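PDB 3C2G: beta-catenin homolog sys-1 from Caenorhabditis elegans, which acts as a transcriptional coregulator in the Wnt asymmetry pathway, binding the TCF factor POP-1 directly and activating or repressing target genes. Local coordinates for residues A[286-290]-A[307-311]; A[322-327]-A[359-363]; A[349-354]-A[403-408]. One frame throughout, in Å; residues are numbered along the deposited sequence.

The three contacts join three different pairs of elements in the all-helical armadillo domain, and all are largely buried. Contact 1 (285-292 with 298-311) is entirely apolar and the most central, about 12 Å from the chain's centre to its own. Contact 2 (the residues leading into helix 325-335 and its first turn, with 357-365) lies about 23 Å out by the same measure; it is also apolar, but its margin reaches the surface at Glu323. Contact 3 (339-352 with 388-409) adds hydrogen bonds and a water, and several of its residues touch the bound peptide. Ile325 packs contact 2 against contact 1, while Lys360 joins it to contact 3 by a weak hydrogen bond to Asn407 O.

Contact 1 (A[286-290]-A[307-311]); sequences VGAIT and LLLQV
Ile289 meets Leu307 and Leu308 without any flat group between them; the facing side chains are all aliphatic apart from Thr290, which contributes a methyl. The isoleucine presents its two branches separately. Its CG2, anti to the backbone N (chi1 of CG1 -63°), lies 3.5 Å from Leu308 CG, and these two side chains run past one another in opposite directions. The longer branch reaches Leu307, where Ile289 CD1 comes within 3.6 Å of Leu307 CD2 and the chains cross at about a right angle. Leu308 has further neighbours: its CD2 lies 4.1 Å from Val286 CG1, and its CD1 is 4.0 Å from Thr290 CG2. Val286 uses its second methyl differently, placing CG2 4.0 Å from Val311 CG2. The backbones stay well apart, the segment axes approaching to 10.7 Å, and they run nearly antiparallel at 159°, as expected of consecutive helices joined by a short connection. The rings of this region belong to flanking helices. Phe280 and Val281 of helix 274-282 cover one part of the contact, and Phe264 of helix 251-270 touches both Ile289 and Leu307. Ile325 and Leu329 of helix 325-335 close on Val286, Thr290 and Leu308, so the helix pair is packed between earlier and later helices of the armadillo stack.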
loop_
_atom_site.group_PDB
_atom_site.type_symbol
_atom_site.label_atom_id
_atom_site.label_comp_id
_atom_site.label_asym_id
_atom_site.label_seq_id
_atom_site.Cartn_x
_atom_site.Cartn_y
_atom_site.Cartn_z
ATOM N N VAL A 286 -0.187 -11.040 11.231
ATOM C CA VAL A 286 1.201 -10.945 10.784
ATOM C C VAL A 286 1.848 -12.326 10.771
ATOM O O VAL A 286 2.547 -12.690 9.808
ATOM C CB VAL A 286 2.004 -9.913 11.625
ATOM C CG1 VAL A 286 3.507 -10.085 11.436
ATOM C CG2 VAL A 286 1.581 -8.491 11.257
ATOM N N GLY A 287 1.597 -13.100 11.820
ATOM C CA GLY A 287 1.996 -14.503 11.839
ATOM C C GLY A 287 1.388 -15.293 10.682
ATOM O O GLY A 287 2.054 -16.130 10.074
ATOM N N ALA A 288 0.121 -15.031 10.385
ATOM C CA ALA A 288 -0.574 -15.704 9.296
ATOM C C ALA A 288 0.082 -15.401 7.942
ATOM O O ALA A 288 0.403 -16.307 7.181
ATOM C CB ALA A 288 -2.036 -15.315 9.289
ATOM N N ILE A 289 0.294 -14.127 7.655
ATOM C CA ILE A 289 0.954 -13.741 6.417
ATOM C C ILE A 289 2.320 -14.408 6.247
ATOM O O ILE A 289 2.618 -14.951 5.184
ATOM C CB ILE A 289 1.109 -12.219 6.315
ATOM C CG1 ILE A 289 -0.268 -11.558 6.267
ATOM C CG2 ILE A 289 1.898 -11.840 5.071
ATOM C CD1 ILE A 289 -0.194 -10.061 6.426
ATOM N N THR A 290 3.137 -14.381 7.295
ATOM C CA THR A 290 4.494 -14.880 7.190
ATOM C C THR A 290 4.532 -16.391 7.027
ATOM O O THR A 290 5.430 -16.902 6.353
ATOM C CB THR A 290 5.438 -14.377 8.336
ATOM O OG1 THR A 290 4.989 -14.881 9.585
ATOM C CG2 THR A 290 5.430 -12.869 8.413
ATOM N N LEU A 307 0.826 -6.481 1.907
ATOM C CA LEU A 307 -0.039 -6.369 3.059
ATOM C C LEU A 307 0.746 -6.184 4.379
ATOM O O LEU A 307 0.335 -5.419 5.242
ATOM C CB LEU A 307 -0.979 -7.584 3.133
ATOM C CG LEU A 307 -2.041 -7.590 4.246
ATOM C CD1 LEU A 307 -3.003 -6.400 4.173
ATOM C CD2 LEU A 307 -2.809 -8.923 4.298
ATOM N N LEU A 308 1.865 -6.887 4.524
ATOM C CA LEU A 308 2.759 -6.684 5.651
ATOM C C LEU A 308 3.187 -5.230 5.720
ATOM O O LEU A 308 3.119 -4.617 6.779
ATOM C CB LEU A 308 3.987 -7.581 5.551
ATOM C CG LEU A 308 3.777 -9.026 5.998
ATOM C CD1 LEU A 308 5.047 -9.834 5.789
ATOM C CD2 LEU A 308 3.344 -9.093 7.443
ATOM N N LEU A 309 3.605 -4.677 4.587
ATOM C CA LEU A 309 3.983 -3.282 4.523
ATOM C C LEU A 309 2.856 -2.415 5.094
ATOM O O LEU A 309 3.091 -1.538 5.913
ATOM C CB LEU A 309 4.286 -2.885 3.074
ATOM C CG LEU A 309 4.784 -1.459 2.844
ATOM C CD1 LEU A 309 6.108 -1.210 3.601
ATOM C CD2 LEU A 309 4.912 -1.110 1.343
ATOM N N GLN A 310 1.627 -2.706 4.687
ATOM C CA GLN A 310 0.507 -1.851 4.982
ATOM C C GLN A 310 0.184 -1.813 6.463
ATOM O O GLN A 310 -0.344 -0.827 6.944
ATOM C CB GLN A 310 -0.708 -2.351 4.220
ATOM C CG GLN A 310 -1.814 -1.335 4.082
ATOM C CD GLN A 310 -2.997 -1.891 3.302
ATOM O OE1 GLN A 310 -2.813 -2.487 2.233
ATOM N NE2 GLN A 310 -4.211 -1.715 3.839
ATOM N N VAL A 311 0.480 -2.893 7.175
ATOM C CA VAL A 311 0.114 -3.009 8.591
ATOM C C VAL A 311 1.313 -2.768 9.534
ATOM O O VAL A 311 1.190 -2.930 10.755
ATOM C CB VAL A 311 -0.530 -4.404 8.923
ATOM C CG1 VAL A 311 -1.741 -4.680 8.025
ATOM C CG2 VAL A 311 0.495 -5.544 8.814
#

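Contact 2 (A[322-327]-A[359-363]); sequences LENILP and VKDIA
Ile362 is the main protrusion of this contact, and the hollow that receives it is formed by Leu322, Glu323, Leu326 and Pro327. Its two branches enter different parts of that hollow. The CG2 methyl stands anti to the backbone N and reaches inward, where it lies 4.0 Å from Leu326 CB; the carbonyl O of Leu322 and, at 4.2 Å from the same Ile362 methyl, Pro327 CD complete the surface around it. The CD1 end turns toward the preceding residues, 4.4 Å from Leu322 CB. Beyond it Glu323 bends at its second torsion (68°), which brings the carboxylate alongside that methyl, with OE2 3.6 Å from Ile362 CD1. This is packing of the acidic chain against an apolar end at the exposed margin.

Helix 357-365 thereby lies against the residues leading into helix 325-335 and its first turn, a junction of the armadillo superhelix made between elements separated by helix 339-352. That intervening helix touches the same side chains: Val352 packs on Leu322 and Leu349 on Leu326.

Val359 supplies a second, shallower protrusion, forked rather than long, that meets two leucines four residues apart. With CG1 anti to the backbone N (chi1 174°), CG1 faces Leu326 and CG2, beside the backbone N, faces Leu322. Val359 CG2 meets Leu322 CD1 at 3.8 Å, whereas Val359 CG1 is 3.8 Å from Leu326 CD2, the latter pair of side chains crossing at about a right angle. Conversely, Leu326 is itself a bump on its own helix. Its CD2 points between Val359 and Ala363, 4.5 Å from Ala363 CB. On another face of helix 357-365, Lys360 forms a salt bridge with an acidic side chain of the bound POP-1 peptide.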
loop_
_atom_site.group_PDB
_atom_site.type_symbol
_atom_site.label_atom_id
_atom_site.label_comp_id
_atom_site.label_asym_id
_atom_site.label_seq_id
_atom_site.Cartn_x
_atom_site.Cartn_y
_atom_site.Cartn_z
ATOM N N LEU A 322 7.673 -11.737 17.960
ATOM C CA LEU A 322 8.374 -11.529 16.704
ATOM C C LEU A 322 9.680 -12.318 16.585
ATOM O O LEU A 322 10.389 -12.210 15.577
ATOM C CB LEU A 322 8.582 -10.028 16.460
ATOM C CG LEU A 322 7.309 -9.267 16.047
ATOM C CD1 LEU A 322 7.495 -7.772 16.085
ATOM C CD2 LEU A 322 6.822 -9.682 14.673
ATOM N N GLU A 323 9.964 -13.149 17.587
ATOM C CA GLU A 323 11.235 -13.887 17.662
ATOM C C GLU A 323 11.446 -14.836 16.482
ATOM O O GLU A 323 12.578 -15.161 16.143
ATOM C CB GLU A 323 11.355 -14.671 18.976
ATOM C CG GLU A 323 11.369 -13.833 20.265
ATOM C CD GLU A 323 10.029 -13.126 20.575
ATOM O OE1 GLU A 323 8.948 -13.596 20.117
ATOM O OE2 GLU A 323 10.069 -12.088 21.286
ATOM N N ASN A 324 10.359 -15.290 15.867
ATOM C CA ASN A 324 10.458 -16.201 14.731
ATOM C C ASN A 324 10.133 -15.522 13.410
ATOM O O ASN A 324 10.842 -15.718 12.424
ATOM C CB ASN A 324 9.582 -17.428 14.950
ATOM C CG ASN A 324 9.986 -18.215 16.190
ATOM O OD1 ASN A 324 11.055 -18.829 16.231
ATOM N ND2 ASN A 324 9.127 -18.197 17.212
ATOM N N ILE A 325 9.080 -14.709 13.410
ATOM C CA ILE A 325 8.658 -13.939 12.244
ATOM C C ILE A 325 9.795 -13.078 11.695
ATOM O O ILE A 325 10.106 -13.120 10.496
ATOM C CB ILE A 325 7.427 -13.045 12.592
ATOM C CG1 ILE A 325 6.162 -13.893 12.757
ATOM C CG2 ILE A 325 7.195 -11.963 11.555
ATOM C CD1 ILE A 325 5.065 -13.168 13.500
ATOM N N LEU A 326 10.431 -12.308 12.566
ATOM C CA LEU A 326 11.398 -11.331 12.099
ATOM C C LEU A 326 12.612 -11.947 11.422
ATOM O O LEU A 326 12.944 -11.546 10.310
ATOM C CB LEU A 326 11.793 -10.357 13.210
ATOM C CG LEU A 326 12.358 -8.984 12.844
ATOM C CD1 LEU A 326 11.723 -8.383 11.616
ATOM C CD2 LEU A 326 12.133 -8.051 14.009
ATOM N N PRO A 327 13.272 -12.935 12.061
ATOM C CA PRO A 327 14.374 -13.595 11.345
ATOM C C PRO A 327 13.962 -14.186 9.998
ATOM O O PRO A 327 14.746 -14.138 9.041
ATOM C CB PRO A 327 14.798 -14.703 12.301
ATOM C CG PRO A 327 14.402 -14.202 13.634
ATOM C CD PRO A 327 13.125 -13.464 13.427
ATOM N N VAL A 359 12.263 -5.439 19.995
ATOM C CA VAL A 359 12.213 -5.749 18.553
ATOM C C VAL A 359 13.530 -5.394 17.862
ATOM O O VAL A 359 14.040 -6.158 17.037
ATOM C CB VAL A 359 10.991 -5.080 17.839
ATOM C CG1 VAL A 359 11.059 -5.295 16.357
ATOM C CG2 VAL A 359 9.672 -5.635 18.381
ATOM N N LYS A 360 14.080 -4.231 18.200
ATOM C CA LYS A 360 15.439 -3.884 17.783
ATOM C C LYS A 360 16.423 -4.991 18.177
ATOM O O LYS A 360 17.301 -5.370 17.383
ATOM C CB LYS A 360 15.853 -2.557 18.409
ATOM C CG LYS A 360 15.383 -1.354 17.637
ATOM C CD LYS A 360 14.723 -0.339 18.530
ATOM C CE LYS A 360 15.386 0.998 18.360
ATOM N NZ LYS A 360 14.456 2.158 18.400
ATOM N N ASP A 361 16.269 -5.523 19.391
ATOM C CA ASP A 361 17.186 -6.562 19.869
ATOM C C ASP A 361 17.087 -7.816 19.010
ATOM O O ASP A 361 18.111 -8.395 18.618
ATOM C CB ASP A 361 16.958 -6.888 21.350
ATOM C CG ASP A 361 17.415 -5.765 22.288
ATOM O OD1 ASP A 361 18.301 -4.964 21.910
ATOM O OD2 ASP A 361 16.885 -5.686 23.417
ATOM N N ILE A 362 15.861 -8.223 18.687
ATOM C CA ILE A 362 15.677 -9.382 17.814
ATOM C C ILE A 362 16.390 -9.149 16.479
ATOM O O ILE A 362 17.202 -9.963 16.038
ATOM C CB ILE A 362 14.184 -9.719 17.631
ATOM C CG1 ILE A 362 13.618 -10.228 18.966
ATOM C CG2 ILE A 362 13.985 -10.745 16.510
ATOM C CD1 ILE A 362 12.120 -10.017 19.155
ATOM N N ALA A 363 16.100 -8.012 15.861
ATOM C CA ALA A 363 16.719 -7.650 14.602
ATOM C C ALA A 363 18.262 -7.720 14.654
ATOM O O ALA A 363 18.896 -8.353 13.805
ATOM C CB ALA A 363 16.233 -6.284 14.174
#

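Contact 3 (A[349-354]-A[403-408])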
loop_
_atom_site.group_PDB
_atom_site.type_symbol
_atom_site.label_atom_id
_atom_site.label_comp_id
_atom_site.label_asym_id
_atom_site.label_seq_id
_atom_site.Cartn_x
_atom_site.Cartn_y
_atom_site.Cartn_z
ATOM N N LEU A 349 10.381 -3.500 7.956
ATOM C CA LEU A 349 11.438 -3.529 8.945
ATOM C C LEU A 349 11.576 -2.167 9.625
ATOM O O LEU A 349 11.630 -2.079 10.852
ATOM C CB LEU A 349 12.751 -3.929 8.262
ATOM C CG LEU A 349 13.971 -4.191 9.137
ATOM C CD1 LEU A 349 13.695 -5.270 10.211
ATOM C CD2 LEU A 349 15.180 -4.552 8.259
ATOM N N SER A 350 11.570 -1.105 8.825
ATOM C CA SER A 350 11.725 0.258 9.346
ATOM C C SER A 350 10.644 0.641 10.340
ATOM O O SER A 350 10.952 1.261 11.350
ATOM C CB SER A 350 11.787 1.281 8.220
ATOM O OG SER A 350 10.571 1.288 7.501
ATOM N N ASN A 351 9.393 0.259 10.067
ATOM C CA ASN A 351 8.292 0.532 10.994
ATOM C C ASN A 351 8.263 -0.398 12.199
ATOM O O ASN A 351 7.952 0.037 13.309
ATOM C CB ASN A 351 6.933 0.471 10.298
ATOM C CG ASN A 351 6.694 1.637 9.364
ATOM O OD1 ASN A 351 7.232 2.724 9.549
ATOM N ND2 ASN A 351 5.872 1.410 8.342
ATOM N N VAL A 352 8.571 -1.676 11.994
ATOM C CA VAL A 352 8.410 -2.643 13.079
ATOM C C VAL A 352 9.415 -2.383 14.212
ATOM O O VAL A 352 9.085 -2.606 15.374
ATOM C CB VAL A 352 8.456 -4.119 12.598
ATOM C CG1 VAL A 352 9.891 -4.622 12.423
ATOM C CG2 VAL A 352 7.713 -5.025 13.557
ATOM N N VAL A 353 10.622 -1.917 13.875
ATOM C CA VAL A 353 11.632 -1.674 14.894
ATOM C C VAL A 353 11.364 -0.365 15.611
ATOM O O VAL A 353 11.868 -0.155 16.708
ATOM C CB VAL A 353 13.098 -1.680 14.348
ATOM C CG1 VAL A 353 13.423 -2.996 13.650
ATOM C CG2 VAL A 353 13.377 -0.481 13.433
ATOM N N ALA A 354 10.579 0.521 14.996
ATOM C CA ALA A 354 10.376 1.867 15.550
ATOM C C ALA A 354 9.708 1.818 16.922
ATOM O O ALA A 354 8.637 1.230 17.063
ATOM C CB ALA A 354 9.579 2.718 14.602
ATOM N N ARG A 403 16.416 4.596 7.065
ATOM C CA ARG A 403 15.444 4.899 8.121
ATOM C C ARG A 403 15.483 3.800 9.203
ATOM O O ARG A 403 15.364 4.073 10.392
ATOM C CB ARG A 403 14.040 5.061 7.530
ATOM C CG ARG A 403 13.206 6.144 8.196
ATOM C CD ARG A 403 11.823 6.376 7.521
ATOM N NE ARG A 403 11.196 5.127 7.094
ATOM C CZ ARG A 403 11.033 4.775 5.823
ATOM N NH1 ARG A 403 11.426 5.601 4.849
ATOM N NH2 ARG A 403 10.483 3.593 5.529
ATOM N N THR A 404 15.686 2.557 8.795
ATOM C CA THR A 404 15.835 1.488 9.762
ATOM C C THR A 404 17.123 1.676 10.562
ATOM O O THR A 404 17.113 1.517 11.784
ATOM C CB THR A 404 15.843 0.113 9.091
ATOM O OG1 THR A 404 14.700 0.009 8.242
ATOM C CG2 THR A 404 15.833 -1.003 10.137
ATOM N N LEU A 405 18.211 2.023 9.872
ATOM C CA LEU A 405 19.484 2.299 10.526
ATOM C C LEU A 405 19.323 3.353 11.604
ATOM O O LEU A 405 19.793 3.172 12.717
ATOM C CB LEU A 405 20.565 2.740 9.524
ATOM C CG LEU A 405 21.982 3.038 10.082
ATOM C CD1 LEU A 405 22.569 1.824 10.768
ATOM C CD2 LEU A 405 22.948 3.547 8.999
ATOM N N ASN A 406 18.631 4.432 11.266
ATOM C CA ASN A 406 18.468 5.574 12.148
ATOM C C ASN A 406 17.667 5.244 13.396
ATOM O O ASN A 406 17.968 5.751 14.476
ATOM C CB ASN A 406 17.848 6.751 11.391
ATOM C CG ASN A 406 18.747 7.269 10.258
ATOM O OD1 ASN A 406 19.910 6.870 10.125
ATOM N ND2 ASN A 406 18.204 8.168 9.440
ATOM N N ASN A 407 16.672 4.371 13.259
ATOM C CA ASN A 407 15.930 3.856 14.415
ATOM C C ASN A 407 16.781 3.014 15.366
ATOM O O ASN A 407 16.488 2.954 16.552
ATOM C CB ASN A 407 14.680 3.093 13.974
ATOM C CG ASN A 407 13.625 4.007 13.365
ATOM O OD1 ASN A 407 13.616 5.217 13.620
ATOM N ND2 ASN A 407 12.742 3.438 12.539
ATOM N N PHE A 408 17.839 2.387 14.849
ATOM C CA PHE A 408 18.818 1.681 15.689
ATOM C C PHE A 408 19.769 2.627 16.422
ATOM O O PHE A 408 19.992 2.482 17.616
ATOM C CB PHE A 408 19.670 0.709 14.869
ATOM C CG PHE A 408 18.952 -0.516 14.428
ATOM C CD1 PHE A 408 18.283 -1.314 15.337
ATOM C CD2 PHE A 408 18.976 -0.897 13.097
ATOM C CE1 PHE A 408 17.620 -2.455 14.922
ATOM C CE2 PHE A 408 18.317 -2.041 12.669
ATOM C CZ PHE A 408 17.636 -2.820 13.586
HETATM O O HOH W 1 9.978 4.047 9.197
#
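Ser350 and Thr404 mark the closest backbone approach, with CA atoms 4.3 Å apart. At that distance Thr404 OG1 sits 3.2 Å from Ser350 CB, a close packing contact, while its hydroxyl is hydrogen-bonded to Asn400 O in its own helix. The threonine methyl turns the other way, onto Leu349, with Thr404 CG2 3.8 Å from Leu349 CG. Polar links flank this close point. The Arg403 chain bends at its third torsion, bringing the guanidinium to Ser350. Arg403 NH2 donates to Ser350 OG over 3.0 Å with an N-H...O angle of 150°, the oxygen lying 21° out of the guanidinium plane. Asn407 ND2 makes a weak bond to Ser350 O (3.1 Å, 122°), and Asn407 CB packs 3.8 Å from Val353 CG2.

A second shell of bonds helps position these groups. Ser350 OG is also hydrogen-bonded to Gly347 O, one turn back, and Arg403 NH2 to Asn400 OD1, so both ends of the serine-arginine bond have a further partner. A water in the plane of the guanidinium, at its edge, accepts from Arg403 NE at 2.7 Å and donates to Asn351 OD1 at 3.1 Å, tying the arginine to the neighbouring helix a second time. With an alanine here, Ser350 OG would probably lose its donor from across the contact and the bridging water its hold on helix 388-409. At the other end, Phe408 closes the packing obliquely against Val353 CG1 and touches Lys360 and Ala363 of helix 357-365.

Asn351 ND2 and Asn407 OD1 each hydrogen-bond the backbone of the bound POP-1 peptide. Asparagines from neighbouring helices that line the groove, holding a ligand by its main chain, recall the asparagine arrays of successive armadillo repeats in importin-alpha.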